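Local coordinates for putative metal binding protein RUMGNA_00854 (Ruminococcus gnavus, PDB 3U7Z) that is of unknown function but binds calcium ions, at residues D57-D62 / Q67-T72. Numbering follows the deposited sequence.
With CA (calcium ion), chain F; EDO (1,2-ethanediol), chain K.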
ATOM      1  N   ASP A  57      -7.669  -0.142   4.004  1.00  7.90           N
ATOM      2  CA  ASP A  57      -8.554  -1.184   4.495  1.00  8.55           C
ATOM      3  C   ASP A  57      -9.309  -0.679   5.703  1.00  8.73           C
ATOM      4  O   ASP A  57      -9.354  -1.354   6.706  1.00  9.41           O
ATOM      5  CB  ASP A  57      -7.800  -2.494   4.758  1.00 10.08           C
ATOM      6  CG  ASP A  57      -8.679  -3.658   5.111  1.00 11.76           C
ATOM      7  OD1 ASP A  57      -9.815  -3.786   4.577  1.00 13.33           O
ATOM      8  OD2 ASP A  57      -8.200  -4.510   5.924  1.00 13.62           O
ATOM      9  N   GLU A  58      -9.894   0.514   5.587  1.00  8.80           N
ATOM     10  CA  GLU A  58     -10.729   1.134   6.613  1.00  8.47           C
ATOM     11  C   GLU A  58     -10.050   1.485   7.907  1.00  9.33           C
ATOM     12  O   GLU A  58     -10.716   1.696   8.897  1.00 10.32           O
ATOM     13  CB  GLU A  58     -11.984   0.303   6.866  1.00 11.20           C
ATOM     14  CG  GLU A  58     -12.779   0.060   5.618  1.00 15.88           C
ATOM     15  CD  GLU A  58     -14.050  -0.698   5.903  1.00 23.88           C
ATOM     16  OE1 GLU A  58     -14.048  -1.618   6.768  1.00 29.90           O
ATOM     17  OE2 GLU A  58     -15.058  -0.410   5.221  1.00 34.51           O
ATOM     18  N   GLU A  59      -8.740   1.648   7.872  1.00  8.36           N
ATOM     19  CA  GLU A  59      -8.008   2.166   8.999  1.00  7.86           C
ATOM     20  C   GLU A  59      -7.198   3.395   8.608  1.00  7.06           C
ATOM     21  O   GLU A  59      -6.369   3.378   7.695  1.00  7.95           O
ATOM     22  CB  GLU A  59      -7.045   1.107   9.606  1.00  8.87           C
ATOM     23  CG  GLU A  59      -6.316   1.663  10.814  1.00 10.09           C
ATOM     24  CD  GLU A  59      -5.499   0.674  11.601  1.00 12.72           C
ATOM     25  OE1 GLU A  59      -5.032  -0.276  11.007  1.00 12.02           O
ATOM     26  OE2 GLU A  59      -5.276   0.853  12.832  1.00 17.36           O
ATOM     27  N   THR A  60      -7.472   4.480   9.311  1.00  8.40           N
ATOM     28  CA  THR A  60      -6.897   5.772   9.033  1.00  8.44           C
ATOM     29  C   THR A  60      -5.772   6.017  10.028  1.00 10.35           C
ATOM     30  O   THR A  60      -5.963   5.892  11.256  1.00 13.16           O
ATOM     31  CB  THR A  60      -7.968   6.900   9.155  1.00 10.80           C
ATOM     32  OG1 THR A  60      -8.979   6.668   8.158  1.00 11.86           O
ATOM     33  CG2 THR A  60      -7.347   8.300   8.911  1.00 12.45           C
ATOM     34  N   ALA A  61      -4.615   6.400   9.516  1.00  9.56           N
ATOM     35  CA  ALA A  61      -3.475   6.765  10.319  1.00  9.97           C
ATOM     36  C   ALA A  61      -3.810   8.041  11.099  1.00 12.46           C
ATOM     37  O   ALA A  61      -4.297   9.033  10.498  1.00 14.01           O
ATOM     38  CB  ALA A  61      -2.239   6.995   9.459  1.00 11.71           C
ATOM     39  N   ASP A  62      -3.406   8.065  12.366  1.00 13.88           N
ATOM     40  CA  ASP A  62      -3.552   9.253  13.225  1.00 17.51           C
ATOM     41  C   ASP A  62      -2.270  10.071  13.137  1.00 18.00           C
ATOM     42  O   ASP A  62      -1.269   9.743  13.758  1.00 16.61           O
ATOM     43  CB  ASP A  62      -3.883   8.849  14.683  1.00 17.39           C
ATOM     44  CG  ASP A  62      -3.956  10.050  15.642  1.00 21.51           C
ATOM     45  OD1 ASP A  62      -3.878  11.219  15.204  1.00 21.80           O
ATOM     46  OD2 ASP A  62      -4.122   9.799  16.848  1.00 27.21           O
ATOM     47  N   GLN A  67       1.548   8.560  13.170  1.00 13.36           N
ATOM     48  CA  GLN A  67       1.299   7.306  12.471  1.00 13.31           C
ATOM     49  C   GLN A  67       1.286   7.539  10.976  1.00 10.87           C
ATOM     50  O   GLN A  67       0.887   8.607  10.512  1.00 11.59           O
ATOM     51  CB  GLN A  67      -0.029   6.731  12.876  1.00 13.54           C
ATOM     52  CG  GLN A  67      -0.124   6.362  14.299  1.00 16.11           C
ATOM     53  CD  GLN A  67      -1.475   5.852  14.712  1.00 18.10           C
ATOM     54  OE1 GLN A  67      -2.444   5.857  13.955  1.00 17.47           O
ATOM     55  NE2 GLN A  67      -1.550   5.431  15.972  1.00 22.51           N
ATOM     56  N   TRP A  68       1.724   6.518  10.243  1.00  9.93           N
ATOM     57  CA  TRP A  68       1.801   6.606   8.812  1.00  8.85           C
ATOM     58  C   TRP A  68       1.824   5.216   8.219  1.00  7.34           C
ATOM     59  O   TRP A  68       2.292   4.247   8.809  1.00  9.49           O
ATOM     60  CB  TRP A  68       3.046   7.392   8.366  1.00  9.93           C
ATOM     61  CG  TRP A  68       4.352   6.900   8.916  1.00  8.57           C
ATOM     62  CD1 TRP A  68       4.806   7.106  10.192  1.00 11.04           C
ATOM     63  CD2 TRP A  68       5.406   6.285   8.229  1.00  7.81           C
ATOM     64  NE1 TRP A  68       6.037   6.590  10.352  1.00 10.96           N
ATOM     65  CE2 TRP A  68       6.455   6.083   9.156  1.00  9.37           C
ATOM     66  CE3 TRP A  68       5.555   5.794   6.937  1.00 10.64           C
ATOM     67  CZ2 TRP A  68       7.611   5.438   8.814  1.00  9.99           C
ATOM     68  CZ3 TRP A  68       6.750   5.221   6.604  1.00 12.48           C
ATOM     69  CH2 TRP A  68       7.758   5.043   7.538  1.00 11.81           C
ATOM     70  N   TRP A  69       1.287   5.104   7.008  1.00  8.46           N
ATOM     71  CA  TRP A  69       1.289   3.860   6.231  1.00  6.59           C
ATOM     72  C   TRP A  69       2.571   3.744   5.447  1.00  7.98           C
ATOM     73  O   TRP A  69       3.014   4.667   4.759  1.00  9.53           O
ATOM     74  CB  TRP A  69       0.096   3.806   5.289  1.00  7.02           C
ATOM     75  CG  TRP A  69      -1.172   3.578   6.025  1.00  7.67           C
ATOM     76  CD1 TRP A  69      -2.170   4.527   6.326  1.00  8.31           C
ATOM     77  CD2 TRP A  69      -1.633   2.342   6.570  1.00  6.53           C
ATOM     78  NE1 TRP A  69      -3.161   3.922   7.034  1.00  9.35           N
ATOM     79  CE2 TRP A  69      -2.860   2.601   7.210  1.00  7.01           C
ATOM     80  CE3 TRP A  69      -1.134   1.051   6.554  1.00  7.32           C
ATOM     81  CZ2 TRP A  69      -3.597   1.580   7.805  1.00  8.78           C
ATOM     82  CZ3 TRP A  69      -1.834   0.049   7.177  1.00  7.92           C
ATOM     83  CH2 TRP A  69      -3.066   0.332   7.793  1.00  7.84           C
ATOM     84  N   CYS A  70       3.184   2.565   5.555  1.00  8.89           N
ATOM     85  CA  CYS A  70       4.444   2.260   4.913  1.00  9.50           C
ATOM     86  C   CYS A  70       4.312   1.134   3.922  1.00  9.26           C
ATOM     87  O   CYS A  70       3.733   0.115   4.237  1.00 10.07           O
ATOM     88  CB  CYS A  70       5.436   1.852   6.013  1.00 12.10           C
ATOM     89  SG  CYS A  70       6.960   1.222   5.278  1.00 16.89           S
ATOM     90  N   ILE A  71       4.873   1.313   2.746  1.00  9.50           N
ATOM     91  CA  ILE A  71       4.843   0.288   1.700  1.00  8.75           C
ATOM     92  C   ILE A  71       6.145  -0.501   1.740  1.00  9.55           C
ATOM     93  O   ILE A  71       7.222   0.088   1.688  1.00  9.51           O
ATOM     94  CB  ILE A  71       4.745   0.861   0.271  1.00 11.14           C
ATOM     95  CG1 ILE A  71       3.542   1.799   0.123  1.00 12.84           C
ATOM     96  CG2 ILE A  71       4.640  -0.267  -0.808  1.00 12.59           C
ATOM     97  CD1 ILE A  71       3.495   2.673  -1.131  1.00 14.57           C
ATOM     98  N   THR A  72       6.059  -1.837   1.770  1.00  8.55           N
ATOM     99  CA  THR A  72       7.232  -2.702   1.607  1.00  8.56           C
ATOM    100  C   THR A  72       6.899  -3.752   0.569  1.00  8.62           C
ATOM    101  O   THR A  72       5.747  -3.925   0.186  1.00  9.04           O
ATOM    102  CB  THR A  72       7.708  -3.320   2.917  1.00  9.93           C
ATOM    103  OG1 THR A  72       6.620  -3.962   3.558  1.00 11.78           O
ATOM    104  CG2 THR A  72       8.280  -2.284   3.810  1.00 13.02           C
TER
HETATM  105 CA    CA F 138     -11.864  -4.177   4.016  0.50 22.81          CA
HETATM  106  C1  EDO K 147     -10.770   3.521   1.209  1.00 15.88           C
HETATM  107  O1  EDO K 147     -11.896   4.157   1.838  1.00 26.78           O
HETATM  108  C2  EDO K 147      -9.892   2.781   2.213  1.00 19.06           C
HETATM  109  O2  EDO K 147     -10.437   1.803   3.125  1.00 18.68           O
HETATM  110  O   HOH W   1     -12.117  -3.202   6.458  1.00 26.00           O
HETATM  111  O   HOH W   2     -11.627  -4.054   1.551  0.70 32.55           O
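Residues 57-62 and 67-72 meet in a surface contact between two sheets of the DUF4430 domain, where the chain leaves edge strand 59-60, makes a short connection and enters strand 67-73. Asp62 and Gln67 close that loop in both directions. The backbone N of Gln67 donates to Asp62 O at 3.1 Å, while the backbone N of Asp62 donates to Gln67 OE1 at 2.9 Å. The second bond uses a side chain in place of backbone: with CG beside its own backbone N (chi1 -63°) and the chain extended beyond, Gln67 reaches alongside Asp62, whose backbone N stands 37° out of the plane of the side-chain carbonyl. Gln67 NE2 bonds to Glu99 OE2, fixing the rotation of the amide. Replacing Gln67 by alanine would probably leave Asp62 N without this acceptor and Glu99 OE2 without this donor. Next to the loop, the methyl of Ala61 packs against the backbone of Gln67 and its CB lies 4.0 Å from CD1 of Trp69. The indole then presents an edge to Glu59: Glu59 O sits near the ring plane, 3.3 Å from both NE1 and CZ2 of Trp69, and takes only a weak, bent bond (128°) from NE1, which also bonds weakly to Thr54 O. Glu59 crosses the indole at about a right angle, its OE1 held by His15 and Gly16. At the far end, Asp57 OD1 binds a calcium ion at 2.2 Å. Strand 92-99 pairs with 67-73 and offers Leu97 to Glu59 and Ala61, strand 7-14 packs Val13 against Trp69, and strand 52-56 flanks 59-60 in the smaller sheet.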